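Local atomic coordinates of Vv2_1132 (Vibrio vulnificus CMCP6, PDB entry 5Y9S), a protein that is a LysR-type transcriptional regulator that probably binds DNA through a helix-turn-helix domain and senses a ligand through its regulatory domain. Residues 222-227 / 273-278; 201-206 / 239-244. All coordinates share one frame; numbering follows the deposited sequence.

Interaction 1. Residues 222-227 / 273-278; sequences LPLTLK and KEWQIP
At the surface of the LysR-type regulatory domain, the indole of Trp275 packs against Leu222, Pro223 and Leu224 in the bend that links helix 210-220 to strand 225-232. Trp275 closes a 3-10 turn (Gln276 N to Lys273 O, 3.1 Å) just before strand 277-286, so the contact joins two connections of one α/β region. Leu222 makes the one contact over the ring face. Its CD2 methyl sits over one face of the indole, 3.5 Å from the centroid of the five-membered ring and 15° off the normal, a CH-pi contact in which NE1 is the nearest ring atom at 3.4 Å. With chi2 at -174° the CD1 branch continues the extended chain, and the methyl that meets the ring is the other one, CD2. The far, six-membered end of the indole meets the next two residues at an oblique angle. Pro223 CD reaches CZ2 (3.7 Å), while Leu224, approaching from the opposite direction to the tryptophan side chain, brings CD2 to 3.4 Å from CZ3. Pro223 lies at the turn itself, which is spanned by a weak backbone bond from Leu224 N to Leu222 O. Phe269 also meets the indole edge-to-face, and the backbone oxygen of Trp275 accepts a hydrogen bond from Trp250 NE1, so ring and backbone are both held from within the same chain. Glu274 OE2 lies 3.1 Å from Trp275 NE1, but the angle is too poor for a hydrogen bond. No hydrogen bond or salt bridge crosses between the two segments; the contact, 177 Å² summed over both sides, rests on dispersion and CH-pi attraction, and the apolar surface of the indole is thereby partly shielded from water.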
ATOM      1  N   LEU D 222     -11.038  48.224 -13.047  1.00 60.56           N
ATOM      2  CA  LEU D 222     -12.384  48.601 -13.450  1.00 59.58           C
ATOM      3  C   LEU D 222     -13.133  49.320 -12.338  1.00 61.80           C
ATOM      4  O   LEU D 222     -13.016  48.953 -11.162  1.00 61.38           O
ATOM      5  CB  LEU D 222     -13.182  47.365 -13.888  1.00 55.06           C
ATOM      6  CG  LEU D 222     -12.731  46.710 -15.196  1.00 56.53           C
ATOM      7  CD1 LEU D 222     -13.694  45.607 -15.584  1.00 59.20           C
ATOM      8  CD2 LEU D 222     -12.592  47.724 -16.317  1.00 50.01           C
ATOM      9  N   PRO D 223     -13.926  50.336 -12.689  1.00 64.40           N
ATOM     10  CA  PRO D 223     -14.691  51.082 -11.676  1.00 62.22           C
ATOM     11  C   PRO D 223     -15.936  50.346 -11.192  1.00 58.11           C
ATOM     12  O   PRO D 223     -16.973  50.967 -10.935  1.00 60.00           O
ATOM     13  CB  PRO D 223     -15.074  52.382 -12.406  1.00 65.73           C
ATOM     14  CG  PRO D 223     -14.333  52.361 -13.739  1.00 67.74           C
ATOM     15  CD  PRO D 223     -14.043  50.925 -14.033  1.00 65.02           C
ATOM     16  N   LEU D 224     -15.852  49.030 -11.073  1.00 53.27           N
ATOM     17  CA  LEU D 224     -16.955  48.228 -10.572  1.00 61.17           C
ATOM     18  C   LEU D 224     -16.686  47.818  -9.133  1.00 65.20           C
ATOM     19  O   LEU D 224     -15.546  47.806  -8.666  1.00 70.65           O
ATOM     20  CB  LEU D 224     -17.168  46.971 -11.428  1.00 59.89           C
ATOM     21  CG  LEU D 224     -17.757  47.157 -12.827  1.00 64.19           C
ATOM     22  CD1 LEU D 224     -18.858  48.219 -12.820  1.00 62.33           C
ATOM     23  CD2 LEU D 224     -16.668  47.508 -13.825  1.00 67.73           C
ATOM     24  N   THR D 225     -17.761  47.476  -8.432  1.00 59.40           N
ATOM     25  CA  THR D 225     -17.669  46.856  -7.115  1.00 58.21           C
ATOM     26  C   THR D 225     -18.338  45.490  -7.243  1.00 51.51           C
ATOM     27  O   THR D 225     -19.549  45.349  -7.054  1.00 55.33           O
ATOM     28  CB  THR D 225     -18.315  47.728  -6.036  1.00 61.28           C
ATOM     29  OG1 THR D 225     -17.845  49.074  -6.181  1.00 74.10           O
ATOM     30  CG2 THR D 225     -17.954  47.219  -4.637  1.00 45.07           C
ATOM     31  N   LEU D 226     -17.539  44.485  -7.573  1.00 47.24           N
ATOM     32  CA  LEU D 226     -18.032  43.139  -7.826  1.00 46.98           C
ATOM     33  C   LEU D 226     -17.922  42.307  -6.554  1.00 52.82           C
ATOM     34  O   LEU D 226     -16.815  42.053  -6.067  1.00 57.56           O
ATOM     35  CB  LEU D 226     -17.254  42.483  -8.965  1.00 37.45           C
ATOM     36  CG  LEU D 226     -17.140  43.315 -10.241  1.00 39.11           C
ATOM     37  CD1 LEU D 226     -16.297  42.594 -11.273  1.00 40.50           C
ATOM     38  CD2 LEU D 226     -18.525  43.629 -10.796  1.00 40.46           C
ATOM     39  N   LYS D 227     -19.069  41.869  -6.030  1.00 44.80           N
ATOM     40  CA  LYS D 227     -19.085  41.013  -4.856  1.00 51.87           C
ATOM     41  C   LYS D 227     -19.220  39.557  -5.286  1.00 49.49           C
ATOM     42  O   LYS D 227     -20.298  39.154  -5.747  1.00 45.41           O
ATOM     43  CB  LYS D 227     -20.230  41.406  -3.925  1.00 52.49           C
ATOM     44  CG  LYS D 227     -20.583  40.361  -2.879  1.00 53.32           C
ATOM     45  CD  LYS D 227     -21.930  40.681  -2.249  1.00 63.22           C
ATOM     46  CE  LYS D 227     -22.808  39.445  -2.088  1.00 62.85           C
ATOM     47  NZ  LYS D 227     -24.228  39.715  -2.512  1.00 62.16           N
ATOM     48  N   LYS D 273     -16.125  48.569 -24.907  1.00 54.39           N
ATOM     49  CA  LYS D 273     -15.585  47.403 -25.603  1.00 60.58           C
ATOM     50  C   LYS D 273     -14.273  46.927 -24.994  1.00 66.88           C
ATOM     51  O   LYS D 273     -13.934  45.742 -25.109  1.00 71.66           O
ATOM     52  CB  LYS D 273     -15.380  47.719 -27.084  1.00 63.55           C
ATOM     53  CG  LYS D 273     -16.328  48.777 -27.623  1.00 65.77           C
ATOM     54  CD  LYS D 273     -17.769  48.284 -27.647  1.00 65.00           C
ATOM     55  CE  LYS D 273     -17.962  47.117 -28.605  1.00 61.71           C
ATOM     56  NZ  LYS D 273     -19.394  46.981 -29.005  1.00 60.31           N
ATOM     57  N   GLU D 274     -13.522  47.823 -24.352  1.00 68.74           N
ATOM     58  CA  GLU D 274     -12.255  47.449 -23.738  1.00 57.52           C
ATOM     59  C   GLU D 274     -12.429  46.757 -22.392  1.00 45.81           C
ATOM     60  O   GLU D 274     -11.428  46.481 -21.724  1.00 46.63           O
ATOM     61  CB  GLU D 274     -11.358  48.681 -23.590  1.00 57.96           C
ATOM     62  CG  GLU D 274     -11.738  49.582 -22.442  1.00 62.16           C
ATOM     63  CD  GLU D 274     -13.023  50.328 -22.701  1.00 67.41           C
ATOM     64  OE1 GLU D 274     -13.235  50.763 -23.854  1.00 75.00           O
ATOM     65  OE2 GLU D 274     -13.825  50.473 -21.758  1.00 69.48           O
ATOM     66  N   TRP D 275     -13.664  46.486 -21.974  1.00 45.49           N
ATOM     67  CA  TRP D 275     -13.966  45.592 -20.862  1.00 36.87           C
ATOM     68  C   TRP D 275     -14.205  44.168 -21.329  1.00 35.93           C
ATOM     69  O   TRP D 275     -14.488  43.287 -20.507  1.00 38.03           O
ATOM     70  CB  TRP D 275     -15.199  46.094 -20.105  1.00 43.30           C
ATOM     71  CG  TRP D 275     -15.005  47.415 -19.447  1.00 58.06           C
ATOM     72  CD1 TRP D 275     -13.971  48.286 -19.637  1.00 57.99           C
ATOM     73  CD2 TRP D 275     -15.860  48.016 -18.471  1.00 62.87           C
ATOM     74  NE1 TRP D 275     -14.135  49.394 -18.846  1.00 59.60           N
ATOM     75  CE2 TRP D 275     -15.289  49.254 -18.121  1.00 61.65           C
ATOM     76  CE3 TRP D 275     -17.056  47.629 -17.863  1.00 60.51           C
ATOM     77  CZ2 TRP D 275     -15.871  50.110 -17.189  1.00 62.97           C
ATOM     78  CZ3 TRP D 275     -17.635  48.481 -16.941  1.00 61.80           C
ATOM     79  CH2 TRP D 275     -17.041  49.706 -16.611  1.00 62.71           C
ATOM     80  N   GLN D 276     -14.133  43.940 -22.634  1.00 33.74           N
ATOM     81  CA  GLN D 276     -14.222  42.613 -23.222  1.00 33.06           C
ATOM     82  C   GLN D 276     -12.806  42.131 -23.515  1.00 41.07           C
ATOM     83  O   GLN D 276     -12.049  42.803 -24.225  1.00 49.60           O
ATOM     84  CB  GLN D 276     -15.089  42.659 -24.485  1.00 28.31           C
ATOM     85  CG  GLN D 276     -16.281  43.611 -24.317  1.00 32.47           C
ATOM     86  CD  GLN D 276     -17.289  43.557 -25.453  1.00 40.32           C
ATOM     87  OE1 GLN D 276     -18.476  43.833 -25.259  1.00 40.42           O
ATOM     88  NE2 GLN D 276     -16.822  43.208 -26.642  1.00 44.82           N
ATOM     89  N   ILE D 277     -12.453  40.978 -22.961  1.00 34.80           N
ATOM     90  CA  ILE D 277     -11.069  40.518 -22.920  1.00 27.69           C
ATOM     91  C   ILE D 277     -10.831  39.594 -24.107  1.00 31.98           C
ATOM     92  O   ILE D 277     -11.526  38.573 -24.225  1.00 30.10           O
ATOM     93  CB  ILE D 277     -10.747  39.797 -21.609  1.00 22.49           C
ATOM     94  CG1 ILE D 277     -11.064  40.698 -20.418  1.00 26.88           C
ATOM     95  CG2 ILE D 277      -9.291  39.409 -21.612  1.00 26.21           C
ATOM     96  CD1 ILE D 277     -11.286  39.949 -19.150  1.00 28.05           C
ATOM     97  N   PRO D 278      -9.847  39.882 -24.971  1.00 35.34           N
ATOM     98  CA  PRO D 278      -9.582  39.014 -26.124  1.00 37.67           C
ATOM     99  C   PRO D 278      -8.947  37.700 -25.704  1.00 33.32           C
ATOM    100  O   PRO D 278      -8.177  37.641 -24.744  1.00 23.75           O
ATOM    101  CB  PRO D 278      -8.602  39.835 -26.965  1.00 41.63           C
ATOM    102  CG  PRO D 278      -7.822  40.606 -25.958  1.00 35.90           C
ATOM    103  CD  PRO D 278      -8.847  40.964 -24.870  1.00 39.43           C
TER

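Interaction 2. Residues 201-206 / 239-244; sequences PYLSYS and VKMAIG
Leu203 of strand 199-205 presses the two methyls of its side chain against helix 235-243 at Met241 and Ala242. The tight part is small. CD1 of Leu203 settles on the helix backbone at Ala242, 3.7 Å from its N, and also lies 3.8 Å from Ala242 CB, a close approach to the main chain that the short alanine side chain probably permits. The second branch, Leu203 CD2, touches Met241 at CB (3.9 Å), the two side chains crossing at a slant. Only the root of the methionine takes part: bends at chi2 (-43°) and chi3 (-95°) carry its thioether away from the leucine, and the side chain also packs on Phe230 and on Phe118 of the second subunit. The topology is that of a beta-alpha-beta crossover. Strands 225-232 and 248-252 flank strand 199-205 in the parallel part of the sheet, and helix 235-243, which connects those two flanking strands, passes over the strand between them, where Leu203 also touches Val229 and Ala249. Neighbouring Tyr202 packs instead on helix 210-220, through Val215 and Leu219, and its OH is hydrogen-bonded to Glu216. Away from Leu203 the contact loosens quickly. Val239 and Ile243 point away from the strand, and Ile243 packs on Arg264, although the helical bond from Ile243 N to Val239 O (2.9 Å) is still regular in this last turn. Gly244 leaves helical geometry just after it, its N remaining 3.2 Å from Lys240 O. Lys240 lies on the solvent side, with its long chain exposed and part of it packed on Val111 of the second subunit.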
ATOM      1  N   PRO D 201     -23.490  41.574  -7.846  1.00 33.71           N
ATOM      2  CA  PRO D 201     -23.113  40.181  -7.604  1.00 29.30           C
ATOM      3  C   PRO D 201     -22.314  39.652  -8.784  1.00 36.18           C
ATOM      4  O   PRO D 201     -22.652  39.889  -9.946  1.00 35.20           O
ATOM      5  CB  PRO D 201     -24.458  39.460  -7.457  1.00 39.50           C
ATOM      6  CG  PRO D 201     -25.492  40.549  -7.327  1.00 40.38           C
ATOM      7  CD  PRO D 201     -24.937  41.727  -8.048  1.00 40.32           C
ATOM      8  N   TYR D 202     -21.238  38.937  -8.472  1.00 33.56           N
ATOM      9  CA  TYR D 202     -20.239  38.551  -9.458  1.00 31.08           C
ATOM     10  C   TYR D 202     -20.129  37.036  -9.470  1.00 27.12           C
ATOM     11  O   TYR D 202     -19.873  36.429  -8.425  1.00 29.56           O
ATOM     12  CB  TYR D 202     -18.895  39.205  -9.128  1.00 29.48           C
ATOM     13  CG  TYR D 202     -17.731  38.715  -9.959  1.00 33.97           C
ATOM     14  CD1 TYR D 202     -17.857  38.495 -11.329  1.00 37.61           C
ATOM     15  CD2 TYR D 202     -16.496  38.493  -9.375  1.00 33.64           C
ATOM     16  CE1 TYR D 202     -16.782  38.049 -12.091  1.00 30.02           C
ATOM     17  CE2 TYR D 202     -15.412  38.058 -10.128  1.00 32.25           C
ATOM     18  CZ  TYR D 202     -15.565  37.834 -11.480  1.00 34.47           C
ATOM     19  OH  TYR D 202     -14.486  37.392 -12.211  1.00 50.48           O
ATOM     20  N   LEU D 203     -20.338  36.430 -10.646  1.00 28.80           N
ATOM     21  CA  LEU D 203     -20.221  34.981 -10.839  1.00 27.94           C
ATOM     22  C   LEU D 203     -18.872  34.706 -11.501  1.00 25.96           C
ATOM     23  O   LEU D 203     -18.689  34.999 -12.685  1.00 22.34           O
ATOM     24  CB  LEU D 203     -21.368  34.441 -11.693  1.00 21.66           C
ATOM     25  CG  LEU D 203     -22.774  35.000 -11.457  1.00 27.94           C
ATOM     26  CD1 LEU D 203     -23.629  34.888 -12.733  1.00 31.11           C
ATOM     27  CD2 LEU D 203     -23.443  34.273 -10.309  1.00 20.60           C
ATOM     28  N   SER D 204     -17.940  34.132 -10.746  1.00 26.61           N
ATOM     29  CA  SER D 204     -16.522  34.173 -11.078  1.00 25.95           C
ATOM     30  C   SER D 204     -15.951  32.778 -11.324  1.00 23.93           C
ATOM     31  O   SER D 204     -16.558  31.751 -10.993  1.00 29.65           O
ATOM     32  CB  SER D 204     -15.731  34.833  -9.950  1.00 18.36           C
ATOM     33  OG  SER D 204     -15.698  33.968  -8.830  1.00 29.90           O
ATOM     34  N   TYR D 205     -14.745  32.754 -11.887  1.00 20.47           N
ATOM     35  CA  TYR D 205     -14.029  31.506 -12.109  1.00 22.27           C
ATOM     36  C   TYR D 205     -13.127  31.193 -10.924  1.00 15.45           C
ATOM     37  O   TYR D 205     -12.641  32.091 -10.234  1.00 20.38           O
ATOM     38  CB  TYR D 205     -13.186  31.582 -13.368  1.00 22.94           C
ATOM     39  CG  TYR D 205     -13.960  31.635 -14.665  1.00 27.10           C
ATOM     40  CD1 TYR D 205     -14.312  30.473 -15.322  1.00 16.14           C
ATOM     41  CD2 TYR D 205     -14.272  32.856 -15.269  1.00 23.69           C
ATOM     42  CE1 TYR D 205     -14.989  30.499 -16.529  1.00 16.59           C
ATOM     43  CE2 TYR D 205     -14.946  32.900 -16.464  1.00 17.47           C
ATOM     44  CZ  TYR D 205     -15.300  31.720 -17.093  1.00 27.35           C
ATOM     45  OH  TYR D 205     -15.975  31.755 -18.286  1.00 26.47           O
ATOM     46  N   SER D 206     -12.925  29.906 -10.680  1.00 23.83           N
ATOM     47  CA  SER D 206     -11.948  29.474  -9.686  1.00 14.99           C
ATOM     48  C   SER D 206     -10.560  29.981 -10.049  1.00 30.67           C
ATOM     49  O   SER D 206     -10.216  30.139 -11.225  1.00 15.03           O
ATOM     50  CB  SER D 206     -11.942  27.954  -9.592  1.00 19.89           C
ATOM     51  OG  SER D 206     -13.280  27.491  -9.474  1.00 32.38           O
ATOM     52  N   VAL D 239     -23.085  30.417 -16.930  1.00 19.79           N
ATOM     53  CA  VAL D 239     -24.151  30.798 -17.851  1.00 23.95           C
ATOM     54  C   VAL D 239     -25.522  30.481 -17.250  1.00 26.40           C
ATOM     55  O   VAL D 239     -26.418  31.328 -17.255  1.00 21.93           O
ATOM     56  CB  VAL D 239     -23.940  30.121 -19.217  1.00 24.41           C
ATOM     57  CG1 VAL D 239     -25.235  30.168 -20.051  1.00 21.51           C
ATOM     58  CG2 VAL D 239     -22.789  30.815 -19.946  1.00 20.47           C
ATOM     59  N   LYS D 240     -25.698  29.272 -16.693  1.00 20.73           N
ATOM     60  CA  LYS D 240     -26.967  28.958 -16.038  1.00 23.16           C
ATOM     61  C   LYS D 240     -27.277  29.971 -14.949  1.00 23.79           C
ATOM     62  O   LYS D 240     -28.371  30.538 -14.909  1.00 22.43           O
ATOM     63  CB  LYS D 240     -26.952  27.547 -15.441  1.00 21.35           C
ATOM     64  CG  LYS D 240     -27.072  26.442 -16.448  1.00 20.63           C
ATOM     65  CD  LYS D 240     -28.274  26.620 -17.356  1.00 26.56           C
ATOM     66  CE  LYS D 240     -28.310  25.493 -18.398  1.00 43.25           C
ATOM     67  NZ  LYS D 240     -29.560  24.662 -18.292  1.00 48.63           N
ATOM     68  N   MET D 241     -26.307  30.213 -14.060  1.00 28.76           N
ATOM     69  CA  MET D 241     -26.479  31.180 -12.983  1.00 22.23           C
ATOM     70  C   MET D 241     -26.844  32.549 -13.530  1.00 27.87           C
ATOM     71  O   MET D 241     -27.700  33.247 -12.969  1.00 35.83           O
ATOM     72  CB  MET D 241     -25.185  31.276 -12.171  1.00 22.59           C
ATOM     73  CG  MET D 241     -24.939  30.124 -11.188  1.00 31.87           C
ATOM     74  SD  MET D 241     -26.426  29.640 -10.276  1.00 31.80           S
ATOM     75  CE  MET D 241     -26.175  30.597  -8.811  1.00 20.59           C
ATOM     76  N   ALA D 242     -26.172  32.977 -14.601  1.00 21.96           N
ATOM     77  CA  ALA D 242     -26.436  34.319 -15.102  1.00 26.20           C
ATOM     78  C   ALA D 242     -27.845  34.417 -15.676  1.00 27.88           C
ATOM     79  O   ALA D 242     -28.532  35.433 -15.491  1.00 24.48           O
ATOM     80  CB  ALA D 242     -25.385  34.707 -16.136  1.00 24.66           C
ATOM     81  N   ILE D 243     -28.300  33.360 -16.356  1.00 23.63           N
ATOM     82  CA  ILE D 243     -29.646  33.389 -16.934  1.00 28.96           C
ATOM     83  C   ILE D 243     -30.673  33.629 -15.841  1.00 32.14           C
ATOM     84  O   ILE D 243     -31.632  34.387 -16.023  1.00 31.69           O
ATOM     85  CB  ILE D 243     -29.943  32.079 -17.687  1.00 28.08           C
ATOM     86  CG1 ILE D 243     -29.114  31.957 -18.960  1.00 24.12           C
ATOM     87  CG2 ILE D 243     -31.437  31.955 -17.998  1.00 25.45           C
ATOM     88  CD1 ILE D 243     -29.417  30.662 -19.711  1.00 25.88           C
ATOM     89  N   GLY D 244     -30.481  32.984 -14.688  1.00 31.90           N
ATOM     90  CA  GLY D 244     -31.348  33.138 -13.544  1.00 30.27           C
ATOM     91  C   GLY D 244     -31.158  34.423 -12.780  1.00 25.47           C
ATOM     92  O   GLY D 244     -31.747  34.578 -11.709  1.00 30.32           O
TER

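Overall arrangement
Both contacts belong to the regulatory domain and share its sheet, yet they differ in depth. Interaction 2 is buried, setting a helix on a strand in the interior with aliphatic side chains on one another and on the helix backbone. Interaction 1 lies at the surface between two connections and is built round one aromatic side chain, which supplies about half of the buried area. Their segments meet directly: strands 199-205 and 225-232 are parallel neighbours, joined by a probable hydrogen bond between Lys227 O and Tyr202 N (2.9 Å) and by packing of Leu226 on Tyr202. The contact centres are about 15 Å apart. The second subunit packs on helix 235-243 of interaction 2, whereas no other chain of the assembly touches the segments of interaction 1.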